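Local coordinates for peptide chain release factor subunit 1 (PDB 3IR9), which probably directs the ending of translation at all three stop codons as an archaeal class 1 release factor, represented here by its C-terminal domain, at residues Q53-A56 with N57-N61; V122-F125 with S126-D130. One frame throughout, in Å; residues are numbered along the deposited sequence.

Contact 1 of 2, residues Q53-A56 with N57-N61; sequences QVRA and NLEIN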
ATOM      1  N   GLN A  53      20.907  11.897 -19.023  1.00144.36           N
ATOM      2  CA  GLN A  53      22.281  11.441 -18.789  1.00 52.41           C
ATOM      3  C   GLN A  53      22.383   9.935 -18.553  1.00 71.25           C
ATOM      4  O   GLN A  53      23.296   9.278 -19.048  1.00 49.10           O
ATOM      5  CB  GLN A  53      22.915  12.191 -17.614  1.00 71.01           C
ATOM      6  CG  GLN A  53      24.442  12.072 -17.555  1.00 44.06           C
ATOM      7  CD  GLN A  53      25.005  12.443 -16.193  1.00 49.40           C
ATOM      8  OE1 GLN A  53      24.292  12.420 -15.193  1.00106.65           O
ATOM      9  NE2 GLN A  53      26.288  12.778 -16.150  1.00 44.11           N
ATOM     10  N   VAL A  54      21.453   9.388 -17.782  1.00 42.63           N
ATOM     11  CA  VAL A  54      21.461   7.962 -17.525  1.00 34.60           C
ATOM     12  C   VAL A  54      21.007   7.160 -18.752  1.00 44.87           C
ATOM     13  O   VAL A  54      21.495   6.055 -18.985  1.00 48.48           O
ATOM     14  CB  VAL A  54      20.634   7.620 -16.279  1.00 30.75           C
ATOM     15  CG1 VAL A  54      20.315   6.131 -16.236  1.00 55.68           C
ATOM     16  CG2 VAL A  54      21.388   8.046 -15.030  1.00 37.86           C
ATOM     17  N   ARG A  55      20.107   7.727 -19.555  1.00 75.36           N
ATOM     18  CA  ARG A  55      19.624   7.028 -20.751  1.00 30.43           C
ATOM     19  C   ARG A  55      20.756   6.683 -21.710  1.00 49.59           C
ATOM     20  O   ARG A  55      20.867   5.545 -22.161  1.00 68.28           O
ATOM     21  CB  ARG A  55      18.541   7.824 -21.501  1.00 38.72           C
ATOM     22  CG  ARG A  55      18.008   7.079 -22.725  1.00 42.49           C
ATOM     23  CD  ARG A  55      16.859   7.793 -23.427  1.00 63.33           C
ATOM     24  NE  ARG A  55      15.589   7.672 -22.715  1.00 54.40           N
ATOM     25  CZ  ARG A  55      15.053   8.644 -21.981  1.00110.53           C
ATOM     26  NH1 ARG A  55      13.891   8.461 -21.371  1.00 52.94           N
ATOM     27  NH2 ARG A  55      15.679   9.805 -21.857  1.00 47.25           N
ATOM     28  N   ALA A  56      21.595   7.673 -22.005  1.00 48.93           N
ATOM     29  CA  ALA A  56      22.678   7.523 -22.975  1.00 65.80           C
ATOM     30  C   ALA A  56      23.731   6.491 -22.562  1.00106.91           C
ATOM     31  O   ALA A  56      24.399   5.889 -23.406  1.00 45.22           O
ATOM     32  CB  ALA A  56      23.333   8.875 -23.245  1.00 42.86           C
ATOM     33  N   ASN A  57      23.886   6.296 -21.260  1.00 63.81           N
ATOM     34  CA  ASN A  57      24.852   5.332 -20.769  1.00 37.48           C
ATOM     35  C   ASN A  57      24.323   3.916 -20.927  1.00 57.47           C
ATOM     36  O   ASN A  57      25.067   3.002 -21.283  1.00 42.94           O
ATOM     37  CB  ASN A  57      25.221   5.636 -19.321  1.00 52.27           C
ATOM     38  CG  ASN A  57      26.152   6.830 -19.202  1.00 47.16           C
ATOM     39  OD1 ASN A  57      25.757   7.900 -18.739  1.00 51.26           O
ATOM     40  ND2 ASN A  57      27.394   6.655 -19.640  1.00 41.60           N
ATOM     41  N   LEU A  58      23.026   3.748 -20.693  1.00 52.55           N
ATOM     42  CA  LEU A  58      22.378   2.451 -20.869  1.00 36.35           C
ATOM     43  C   LEU A  58      22.456   1.989 -22.314  1.00 33.69           C
ATOM     44  O   LEU A  58      22.550   0.790 -22.594  1.00 53.57           O
ATOM     45  CB  LEU A  58      20.916   2.527 -20.434  1.00 47.29           C
ATOM     46  CG  LEU A  58      20.690   2.539 -18.925  1.00 43.99           C
ATOM     47  CD1 LEU A  58      19.306   3.066 -18.593  1.00 48.77           C
ATOM     48  CD2 LEU A  58      20.896   1.151 -18.348  1.00 39.48           C
ATOM     49  N   GLU A  59      22.414   2.954 -23.230  1.00 61.77           N
ATOM     50  CA  GLU A  59      22.438   2.669 -24.661  1.00122.03           C
ATOM     51  C   GLU A  59      23.848   2.350 -25.149  1.00 47.29           C
ATOM     52  O   GLU A  59      24.074   2.141 -26.335  1.00 53.29           O
ATOM     53  CB  GLU A  59      21.821   3.823 -25.461  1.00 42.20           C
ATOM     54  CG  GLU A  59      20.335   4.039 -25.154  1.00 64.50           C
ATOM     55  CD  GLU A  59      19.725   5.214 -25.901  1.00 74.98           C
ATOM     56  OE1 GLU A  59      20.486   6.112 -26.324  1.00 49.80           O
ATOM     57  OE2 GLU A  59      18.481   5.244 -26.055  1.00 56.03           O
ATOM     58  N   ILE A  60      24.789   2.298 -24.218  1.00 53.63           N
ATOM     59  CA  ILE A  60      26.137   1.881 -24.547  1.00 61.92           C
ATOM     60  C   ILE A  60      26.632   0.882 -23.514  1.00 68.55           C
ATOM     61  O   ILE A  60      27.834   0.643 -23.384  1.00 78.03           O
ATOM     62  CB  ILE A  60      27.096   3.080 -24.671  1.00 53.40           C
ATOM     63  CG1 ILE A  60      27.159   3.875 -23.373  1.00 50.21           C
ATOM     64  CG2 ILE A  60      26.640   3.993 -25.779  1.00 50.45           C
ATOM     65  CD1 ILE A  60      28.194   4.970 -23.409  1.00 40.02           C
ATOM     66  N   ASN A  61      25.689   0.309 -22.771  1.00 53.99           N
ATOM     67  CA  ASN A  61      25.993  -0.811 -21.889  1.00 48.50           C
ATOM     68  C   ASN A  61      26.999  -0.459 -20.807  1.00 42.80           C
ATOM     69  O   ASN A  61      27.693  -1.337 -20.296  1.00 43.82           O
ATOM     70  CB  ASN A  61      26.534  -1.976 -22.719  1.00 33.31           C
ATOM     71  CG  ASN A  61      25.766  -2.174 -24.007  1.00 47.05           C
ATOM     72  OD1 ASN A  61      24.556  -2.401 -23.992  1.00 55.74           O
ATOM     73  ND2 ASN A  61      26.463  -2.090 -25.131  1.00 77.41           N
TER
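V54 and L58, one turn apart near the C-terminal end of helix 51-58, make the close-packed side of this contact. V54 CG1 meets L58 CD1 at 4.0 Å, the two side chains slanting across each other, and the backbone that carries them is joined by L58 N to V54 O (3.3 Å, N-H...O angle 160°). With CG1 anti to the backbone N (chi1 164°), V54 sends that methyl along the helix toward the leucine, whose CG also rests on V54 O. The neighbouring flank, turned partly to solvent, is looser. There the R55 and E59 chains run side by side, the aliphatic CG of R55 lying 3.8 Å from E59 OE2, while R55 NE stays 5.0 Å from the same OE2. At that distance the charged groups are not paired, and probably attract each other only weakly, their planes 61° apart; the arginine takes its salt bridges from E124 and E51. E59 N bonds to R55 O at 3.2 Å along the same backbone. I60, exposed, reaches back with CG1 to 3.4 Å from A56 O, and N61, with positive phi, is the C-prime residue of the Schellman motif that ends the helix. V54 packs onto strands 47-49, 63-69 and 156-160 of the mixed sheet, whereas R55 and L58 turn to helix 121-131.

Contact 2 of 2, residues V122-F125 with S126-D130; sequences VDEF and SELAD
V122-F125 runs into S126-D130 as unbroken alpha-helix, with E127 N on D123 O (2.9 Å), L128 N on E124 O and A129 N on F125 O each joining residues four apart. These residues make up nearly all of helix 121-131, which follows strand 113-120 and leads into strand 135-139 of the mixed sheet in the third domain of the eRF1 family. S126 adds a side-chain bond to the ladder: with OG anti to its own carbonyl carbon (chi1 -58°), the hydroxyl lies beside the backbone N and reaches V122 O of the preceding turn, donating at 2.7 Å. The hydroxyl meets that carbonyl nearly head-on, at a C=O...OG angle of 168°, while S126 N makes only weak bonds to V122 O and D123 O. Without that hydroxyl, as with an alanine here, V122 O would probably keep little more than the weak bond from S126 N. On the acidic flank E127 extends back over the preceding turn, its CG 3.2 Å from D123 O and its OE2 3.4 Å from E124 CA. D123 OD2 and E127 OE1, 4.6 Å apart, probably repel each other mildly, whereas E124 sends its carboxylate to R55. S126 and A129 pack on strands 63-69 and 135-139, and F125 and L128 on helix 51-58. Farther along, L128 CG sits 3.1 Å from E124 O, directly beside the carbonyl that receives its own backbone N-H.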
ATOM      1  N   VAL A 122      10.255   3.936 -16.196  1.00 50.73           N
ATOM      2  CA  VAL A 122      10.811   2.811 -15.440  1.00 57.23           C
ATOM      3  C   VAL A 122      10.860   1.513 -16.254  1.00 64.18           C
ATOM      4  O   VAL A 122      11.737   0.676 -16.042  1.00 60.05           O
ATOM      5  CB  VAL A 122      10.078   2.594 -14.093  1.00 47.33           C
ATOM      6  CG1 VAL A 122       8.649   3.087 -14.171  1.00 88.82           C
ATOM      7  CG2 VAL A 122      10.131   1.141 -13.675  1.00 42.04           C
ATOM      8  N   ASP A 123       9.931   1.358 -17.192  1.00 58.34           N
ATOM      9  CA  ASP A 123       9.964   0.234 -18.123  1.00 61.58           C
ATOM     10  C   ASP A 123      11.212   0.309 -18.997  1.00112.81           C
ATOM     11  O   ASP A 123      12.101  -0.537 -18.901  1.00107.72           O
ATOM     12  CB  ASP A 123       8.728   0.240 -19.028  1.00131.00           C
ATOM     13  CG  ASP A 123       7.571  -0.563 -18.465  1.00 81.16           C
ATOM     14  OD1 ASP A 123       7.466  -0.697 -17.225  1.00124.25           O
ATOM     15  OD2 ASP A 123       6.757  -1.052 -19.277  1.00 72.18           O
ATOM     16  N   GLU A 124      11.259   1.332 -19.848  1.00105.89           N
ATOM     17  CA  GLU A 124      12.334   1.507 -20.823  1.00 94.78           C
ATOM     18  C   GLU A 124      13.716   1.304 -20.217  1.00 55.82           C
ATOM     19  O   GLU A 124      14.586   0.679 -20.824  1.00 71.26           O
ATOM     20  CB  GLU A 124      12.256   2.899 -21.460  1.00 40.23           C
ATOM     21  CG  GLU A 124      13.460   3.249 -22.330  1.00 67.89           C
ATOM     22  CD  GLU A 124      13.638   4.751 -22.513  1.00104.15           C
ATOM     23  OE1 GLU A 124      12.815   5.518 -21.974  1.00 79.82           O
ATOM     24  OE2 GLU A 124      14.601   5.170 -23.191  1.00 72.10           O
ATOM     25  N   PHE A 125      13.909   1.840 -19.015  1.00 52.38           N
ATOM     26  CA  PHE A 125      15.219   1.840 -18.374  1.00 38.45           C
ATOM     27  C   PHE A 125      15.585   0.468 -17.819  1.00 50.94           C
ATOM     28  O   PHE A 125      16.762   0.129 -17.713  1.00 58.28           O
ATOM     29  CB  PHE A 125      15.286   2.929 -17.295  1.00 58.51           C
ATOM     30  CG  PHE A 125      15.409   4.332 -17.853  1.00 71.61           C
ATOM     31  CD1 PHE A 125      14.721   4.705 -18.999  1.00 54.79           C
ATOM     32  CD2 PHE A 125      16.204   5.280 -17.225  1.00 68.69           C
ATOM     33  CE1 PHE A 125      14.830   5.989 -19.508  1.00101.77           C
ATOM     34  CE2 PHE A 125      16.314   6.568 -17.731  1.00 49.44           C
ATOM     35  CZ  PHE A 125      15.627   6.919 -18.873  1.00 49.12           C
ATOM     36  N   SER A 126      14.569  -0.322 -17.488  1.00 66.51           N
ATOM     37  CA  SER A 126      14.774  -1.689 -17.026  1.00 45.78           C
ATOM     38  C   SER A 126      15.034  -2.630 -18.202  1.00 57.86           C
ATOM     39  O   SER A 126      15.811  -3.581 -18.091  1.00 57.64           O
ATOM     40  CB  SER A 126      13.560  -2.156 -16.230  1.00 44.97           C
ATOM     41  OG  SER A 126      13.330  -1.286 -15.140  1.00 53.55           O
ATOM     42  N   GLU A 127      14.378  -2.350 -19.326  1.00 62.58           N
ATOM     43  CA  GLU A 127      14.611  -3.077 -20.571  1.00 41.39           C
ATOM     44  C   GLU A 127      16.070  -2.920 -21.004  1.00 42.14           C
ATOM     45  O   GLU A 127      16.729  -3.894 -21.364  1.00 88.64           O
ATOM     46  CB  GLU A 127      13.681  -2.556 -21.675  1.00 87.40           C
ATOM     47  CG  GLU A 127      12.188  -2.576 -21.329  1.00130.60           C
ATOM     48  CD  GLU A 127      11.336  -1.795 -22.330  1.00170.15           C
ATOM     49  OE1 GLU A 127      10.099  -1.983 -22.345  1.00 71.61           O
ATOM     50  OE2 GLU A 127      11.905  -0.993 -23.104  1.00129.39           O
ATOM     51  N   LEU A 128      16.566  -1.686 -20.969  1.00 49.66           N
ATOM     52  CA  LEU A 128      17.950  -1.411 -21.331  1.00 45.84           C
ATOM     53  C   LEU A 128      18.914  -1.967 -20.293  1.00 73.82           C
ATOM     54  O   LEU A 128      19.931  -2.560 -20.646  1.00100.12           O
ATOM     55  CB  LEU A 128      18.175   0.090 -21.493  1.00 38.30           C
ATOM     56  CG  LEU A 128      17.241   0.796 -22.463  1.00 34.67           C
ATOM     57  CD1 LEU A 128      17.663   2.239 -22.616  1.00 56.02           C
ATOM     58  CD2 LEU A 128      17.260   0.081 -23.796  1.00 69.24           C
ATOM     59  N   ALA A 129      18.605  -1.763 -19.014  1.00 75.78           N
ATOM     60  CA  ALA A 129      19.420  -2.330 -17.949  1.00 67.88           C
ATOM     61  C   ALA A 129      19.612  -3.814 -18.210  1.00 70.42           C
ATOM     62  O   ALA A 129      20.740  -4.292 -18.321  1.00101.93           O
ATOM     63  CB  ALA A 129      18.771  -2.111 -16.591  1.00 53.43           C
ATOM     64  N   ASP A 130      18.501  -4.534 -18.323  1.00 51.62           N
ATOM     65  CA  ASP A 130      18.538  -5.974 -18.536  1.00 65.33           C
ATOM     66  C   ASP A 130      19.421  -6.312 -19.736  1.00 52.27           C
ATOM     67  O   ASP A 130      20.253  -7.221 -19.685  1.00 77.27           O
ATOM     68  CB  ASP A 130      17.120  -6.507 -18.750  1.00 73.36           C
ATOM     69  CG  ASP A 130      16.925  -7.895 -18.175  1.00162.92           C
ATOM     70  OD1 ASP A 130      16.886  -8.024 -16.930  1.00199.82           O
ATOM     71  OD2 ASP A 130      16.800  -8.852 -18.970  1.00 76.06           O
TER

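Overall arrangement
Contacts 1 and 2 belong to two neighbouring helices, 51-58 and 121-131; the centres of the two contacts are about 11 Å apart, and both pack on strand 63-69 of the mixed sheet. Each is partly buried: V54 and L58 in contact 1 and F125 and A129 in contact 2 are buried, while E59 and I60, and D123, E127 and D130, are exposed. Contact 1 takes in the end of its helix and passes into a turn; contact 2 stays within its helix and gains a serine bond to the backbone. The helices meet through L58 CB on L128 CB at 3.8 Å and through the salt bridge of R55 NE with E124 OE2 at 2.7 Å. Positive charge from contact 1 probably offsets part of the negative charge of contact 2.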